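Local atomic coordinates of putative sugar binding protein (Bacteroides vulgatus ATCC 8482, PDB entry 3KEZ), a protein that probably binds sugars at the bacterial outer membrane as a calcium-containing member of the SusD family. Residues 49-54 and 397-402; 334-339 and 390-395. One frame throughout, in Å; residues are numbered along the deposited sequence.

Contact 1: residues 49-54 and 397-402; sequences DVTGDD and HRMYDV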
# COMPACT_ATOMS: atom_id res chain seq x y z
N ASP A 49 2.69 6.61 5.74
CA ASP A 49 3.81 7.54 5.62
C ASP A 49 3.80 8.59 6.75
O ASP A 49 4.81 8.75 7.46
CB ASP A 49 3.80 8.25 4.25
CG ASP A 49 4.24 7.33 3.10
OD1 ASP A 49 5.42 6.92 3.05
OD2 ASP A 49 3.43 7.05 2.22
N VAL A 50 2.66 9.28 6.95
CA VAL A 50 2.65 10.39 7.90
C VAL A 50 2.56 9.93 9.35
O VAL A 50 2.79 10.71 10.24
CB VAL A 50 1.57 11.43 7.63
CG1 VAL A 50 1.75 11.94 6.20
CG2 VAL A 50 0.16 10.85 7.85
N THR A 51 2.21 8.66 9.57
CA THR A 51 2.33 8.07 10.89
C THR A 51 3.73 7.46 11.17
O THR A 51 3.97 6.88 12.24
CB THR A 51 1.28 6.96 11.07
OG1 THR A 51 1.54 5.94 10.10
CG2 THR A 51 -0.17 7.49 10.99
N GLY A 52 4.65 7.57 10.20
CA GLY A 52 6.04 7.17 10.36
C GLY A 52 7.00 8.27 10.77
O GLY A 52 6.62 9.27 11.40
N ASP A 53 8.26 8.05 10.40
CA ASP A 53 9.36 8.95 10.68
C ASP A 53 9.96 9.70 9.47
O ASP A 53 10.81 10.57 9.68
CB ASP A 53 10.50 8.19 11.43
CG ASP A 53 10.99 6.97 10.69
OD1 ASP A 53 10.30 6.48 9.79
OD2 ASP A 53 12.07 6.44 11.07
N ASP A 54 9.50 9.37 8.26
CA ASP A 54 10.15 9.83 7.01
C ASP A 54 9.36 10.90 6.26
O ASP A 54 9.93 11.65 5.47
CB ASP A 54 10.49 8.66 6.12
CG ASP A 54 11.61 7.79 6.66
OD1 ASP A 54 12.36 8.25 7.55
OD2 ASP A 54 11.80 6.65 6.12
N HIS A 397 4.11 2.72 3.11
CA HIS A 397 4.74 1.58 3.80
C HIS A 397 5.42 1.84 5.17
O HIS A 397 5.43 0.95 6.03
CB HIS A 397 5.79 1.00 2.88
CG HIS A 397 5.21 0.32 1.69
ND1 HIS A 397 5.10 -1.05 1.58
CD2 HIS A 397 4.65 0.84 0.56
CE1 HIS A 397 4.52 -1.35 0.43
NE2 HIS A 397 4.25 -0.23 -0.21
N ARG A 398 6.04 3.01 5.34
CA ARG A 398 7.08 3.12 6.39
C ARG A 398 6.61 2.75 7.81
O ARG A 398 7.28 1.96 8.46
CB ARG A 398 7.72 4.51 6.40
CG ARG A 398 8.80 4.75 7.45
CD ARG A 398 10.03 3.89 7.33
NE ARG A 398 10.97 4.18 8.42
CZ ARG A 398 12.05 3.46 8.70
NH1 ARG A 398 12.39 2.37 7.98
NH2 ARG A 398 12.79 3.81 9.73
N MSE A 399 5.53 3.34 8.31
CA MSE A 399 5.18 3.10 9.71
C MSE A 399 4.98 1.61 9.90
O MSE A 399 5.52 1.01 10.84
CB MSE A 399 3.95 3.88 10.14
CG MSE A 399 3.51 3.59 11.55
SE MSE A 399 2.30 2.06 11.68
CE MSE A 399 0.78 2.75 10.71
N TYR A 400 4.25 0.98 8.99
CA TYR A 400 3.94 -0.43 9.13
C TYR A 400 5.21 -1.29 9.16
O TYR A 400 5.27 -2.28 9.92
CB TYR A 400 3.11 -0.89 7.94
CG TYR A 400 1.74 -0.32 7.79
CD1 TYR A 400 0.79 -0.47 8.81
CD2 TYR A 400 1.32 0.26 6.58
CE1 TYR A 400 -0.53 -0.01 8.63
CE2 TYR A 400 -0.00 0.71 6.39
CZ TYR A 400 -0.92 0.57 7.43
OH TYR A 400 -2.21 0.99 7.29
N ASP A 401 6.19 -0.92 8.32
CA ASP A 401 7.43 -1.70 8.22
C ASP A 401 8.30 -1.64 9.45
O ASP A 401 8.99 -2.60 9.78
CB ASP A 401 8.24 -1.25 7.00
CG ASP A 401 7.57 -1.61 5.68
OD1 ASP A 401 6.83 -2.63 5.64
OD2 ASP A 401 7.77 -0.85 4.69
N VAL A 402 8.31 -0.50 10.12
CA VAL A 402 8.98 -0.43 11.41
C VAL A 402 8.19 -1.24 12.46
O VAL A 402 8.74 -2.16 13.14
CB VAL A 402 9.09 1.04 11.85
CG1 VAL A 402 9.78 1.12 13.21
CG2 VAL A 402 9.90 1.83 10.81
O HOH W 1 6.25 4.53 2.49
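Arg-398 and Asp-53 meet side-on, their guanidinium and carboxylate planes only 5° apart. NE of Arg-398 donates to OD1 of Asp-53 at 2.8 Å and NH2 of Arg-398 to OD2 at 3.0 Å; both bonds are nearly straight and each reaches a syn lone pair, so the pair is fixed flat. CG of Arg-398 stands anti to the backbone N (chi1 179°) and the chain then bends at chi2, which turns NE and NH2 toward the acid. Val-402 CG2, one helical turn on, lies over the guanidinium centre, 3.4 Å above its plane. OD2 of Asp-54 is 3.5 Å from NE of Arg-398 but well out of the guanidinium plane, a link of charge alone; OD1 of Asp-54 pairs with Arg-389. Arg-398, Asp-53 and Asp-54 form a salt-bridge network that ties the loop after helix 43-50 to the start of helix 398-403, within a largely helical SusD-family fold. An alanine in place of Arg-398 would probably leave Asp-53 without its two-pronged partner, with Arg-389 left to offset two adjacent carboxylates. Gly-52 passes close to this helix, its CA 4.2 Å from CA of Met-399, where a side chain would crowd Arg-398 CG. Selenomethionine Met-399, bent at chi2 and chi3, wraps CB, CG and CE about OG1 of Thr-51, whose hydroxyl is hydrogen-bonded to Tyr-47 O. Water 1 donates to Asp-49 OD1, also bonded by Ala-394 N, and accepts from His-397 N.

Contact 2: residues 334-339 and 390-395; sequences LIRLSE and KELVAE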
# COMPACT_ATOMS: atom_id res chain seq x y z
N LEU A 334 0.44 1.76 -7.05
CA LEU A 334 0.10 1.14 -5.78
C LEU A 334 0.95 -0.08 -5.43
O LEU A 334 1.32 -0.27 -4.28
CB LEU A 334 -1.39 0.77 -5.79
CG LEU A 334 -2.06 0.63 -4.45
CD1 LEU A 334 -1.89 1.91 -3.64
CD2 LEU A 334 -3.51 0.31 -4.72
N ILE A 335 1.24 -0.91 -6.43
CA ILE A 335 2.15 -2.07 -6.34
C ILE A 335 3.19 -2.04 -7.49
O ILE A 335 2.85 -1.98 -8.69
CB ILE A 335 1.40 -3.45 -6.41
CG1 ILE A 335 0.31 -3.54 -5.32
CG2 ILE A 335 2.41 -4.65 -6.32
CD1 ILE A 335 -0.59 -4.77 -5.43
N ARG A 336 4.47 -2.07 -7.11
CA ARG A 336 5.60 -1.97 -8.01
C ARG A 336 6.54 -3.17 -7.93
O ARG A 336 6.76 -3.70 -6.83
CB ARG A 336 6.42 -0.72 -7.65
CG ARG A 336 5.69 0.59 -7.90
CD ARG A 336 6.66 1.74 -8.14
NE ARG A 336 7.33 2.17 -6.92
CZ ARG A 336 8.66 2.24 -6.70
NH1 ARG A 336 9.54 1.83 -7.59
NH2 ARG A 336 9.10 2.71 -5.53
N LEU A 337 7.14 -3.54 -9.07
CA LEU A 337 8.16 -4.58 -9.11
C LEU A 337 9.31 -4.35 -8.12
O LEU A 337 9.82 -5.32 -7.56
CB LEU A 337 8.75 -4.75 -10.49
CG LEU A 337 9.62 -5.96 -10.74
CD1 LEU A 337 8.88 -7.33 -10.53
CD2 LEU A 337 10.16 -5.87 -12.18
N SER A 338 9.67 -3.09 -7.87
CA SER A 338 10.70 -2.75 -6.89
C SER A 338 10.37 -3.35 -5.52
O SER A 338 11.27 -3.78 -4.82
CB SER A 338 10.90 -1.22 -6.76
OG SER A 338 11.52 -0.62 -7.88
N GLU A 339 9.09 -3.36 -5.13
CA GLU A 339 8.69 -3.96 -3.86
C GLU A 339 8.89 -5.49 -3.87
O GLU A 339 9.33 -6.04 -2.85
CB GLU A 339 7.25 -3.61 -3.40
CG GLU A 339 6.96 -4.13 -1.96
CD GLU A 339 5.51 -4.23 -1.59
OE1 GLU A 339 4.67 -3.71 -2.35
OE2 GLU A 339 5.18 -4.80 -0.51
N LYS A 390 13.86 4.32 1.42
CA LYS A 390 14.26 5.23 0.35
C LYS A 390 13.45 4.94 -0.87
O LYS A 390 12.94 5.88 -1.50
CB LYS A 390 15.76 5.13 0.03
CG LYS A 390 16.67 5.48 1.23
CD LYS A 390 18.18 5.28 0.86
CE LYS A 390 19.04 5.41 2.07
NZ LYS A 390 20.39 4.89 1.81
N GLU A 391 13.25 3.66 -1.18
CA GLU A 391 12.50 3.28 -2.37
C GLU A 391 10.99 3.58 -2.31
O GLU A 391 10.41 3.99 -3.30
CB GLU A 391 12.72 1.80 -2.69
CG GLU A 391 12.12 1.41 -4.01
CD GLU A 391 12.73 2.19 -5.15
OE1 GLU A 391 13.99 2.25 -5.22
OE2 GLU A 391 11.97 2.73 -5.99
N LEU A 392 10.36 3.40 -1.15
CA LEU A 392 8.92 3.40 -1.05
C LEU A 392 8.31 4.62 -0.33
O LEU A 392 7.15 4.63 -0.01
CB LEU A 392 8.44 2.10 -0.41
CG LEU A 392 8.79 0.80 -1.18
CD1 LEU A 392 8.11 -0.42 -0.49
CD2 LEU A 392 8.31 0.86 -2.63
N VAL A 393 9.13 5.64 -0.09
CA VAL A 393 8.66 6.90 0.48
C VAL A 393 7.45 7.45 -0.33
O VAL A 393 7.45 7.48 -1.59
CB VAL A 393 9.81 7.91 0.64
CG1 VAL A 393 10.42 8.30 -0.72
CG2 VAL A 393 9.36 9.10 1.46
N ALA A 394 6.39 7.79 0.43
CA ALA A 394 5.10 8.38 -0.10
C ALA A 394 4.19 7.35 -0.79
O ALA A 394 3.18 7.73 -1.42
CB ALA A 394 5.36 9.62 -1.01
N GLU A 395 4.52 6.06 -0.64
CA GLU A 395 3.72 4.95 -1.19
C GLU A 395 3.07 4.12 -0.08
O GLU A 395 2.47 3.10 -0.36
CB GLU A 395 4.54 4.06 -2.13
CG GLU A 395 5.10 4.77 -3.38
CD GLU A 395 6.11 3.95 -4.14
OE1 GLU A 395 5.72 2.95 -4.79
OE2 GLU A 395 7.29 4.32 -4.14
O HOH W 2 4.05 0.88 -3.85
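A buried salt-bridge network fastens the junction of strand 332-336 and helix 337-350 to the C-terminal part of helix 381-392 and the type II beta turn from Leu-392 to Glu-395. Arg-336, at the N-cap position of helix 337-350, is long enough to reach an acid on each of these elements. It grips Glu-395 side-on: NE of Arg-336 donates to OE1 at 2.8 Å in an almost straight bond, and NH2 of Arg-336 reaches OE2, also at 2.8 Å, though the planes of the two groups are 34° apart. The bend at chi3 (-74°) turns the guanidinium so that its far end meets Glu-391. There NH1 and NH2 of Arg-336 converge on the single oxygen OE2, on its anti side, with the planes 57° apart. Further charges surround the network: Glu-254 pairs with NH1 of Arg-336, Lys-318 with OE2 of Glu-395, and Arg-302 and Arg-367 with OE1 of Glu-391, whose OE2 also bonds Tyr-239. Leu-392 adds an apolar touch, its CD1 4.2 Å from CG of Glu-339; the OE2 of that glutamate pairs with Arg-204 and Arg-388. Leu-392 sends its other methyl, CD2, to within 3.5 Å of NH2 of Arg-336.

In the fold
The centres of contacts 1 and 2 lie about 13 Å apart in the buried interior, and contact 2 is nested inside the long chain loop that contact 1 closes. Helices 381-392 and 398-403 follow one another, so residues 390-395 and 397-402 form almost one continuous run that meets helix 43-50 and its following loop on one side and the start of helix 337-350 on another. The contacts touch directly: OD1 of Asp-49 probably accepts a hydrogen bond from Ala-394 N, and the ring of His-397 packs on Leu-392 and Glu-339. Contact 1 joins the N-terminal family region to the C-terminal one, away from the calcium site; contact 2 lies within the latter, the Arg-336 side chain about 11 Å from that of calcium ligand Asn-331.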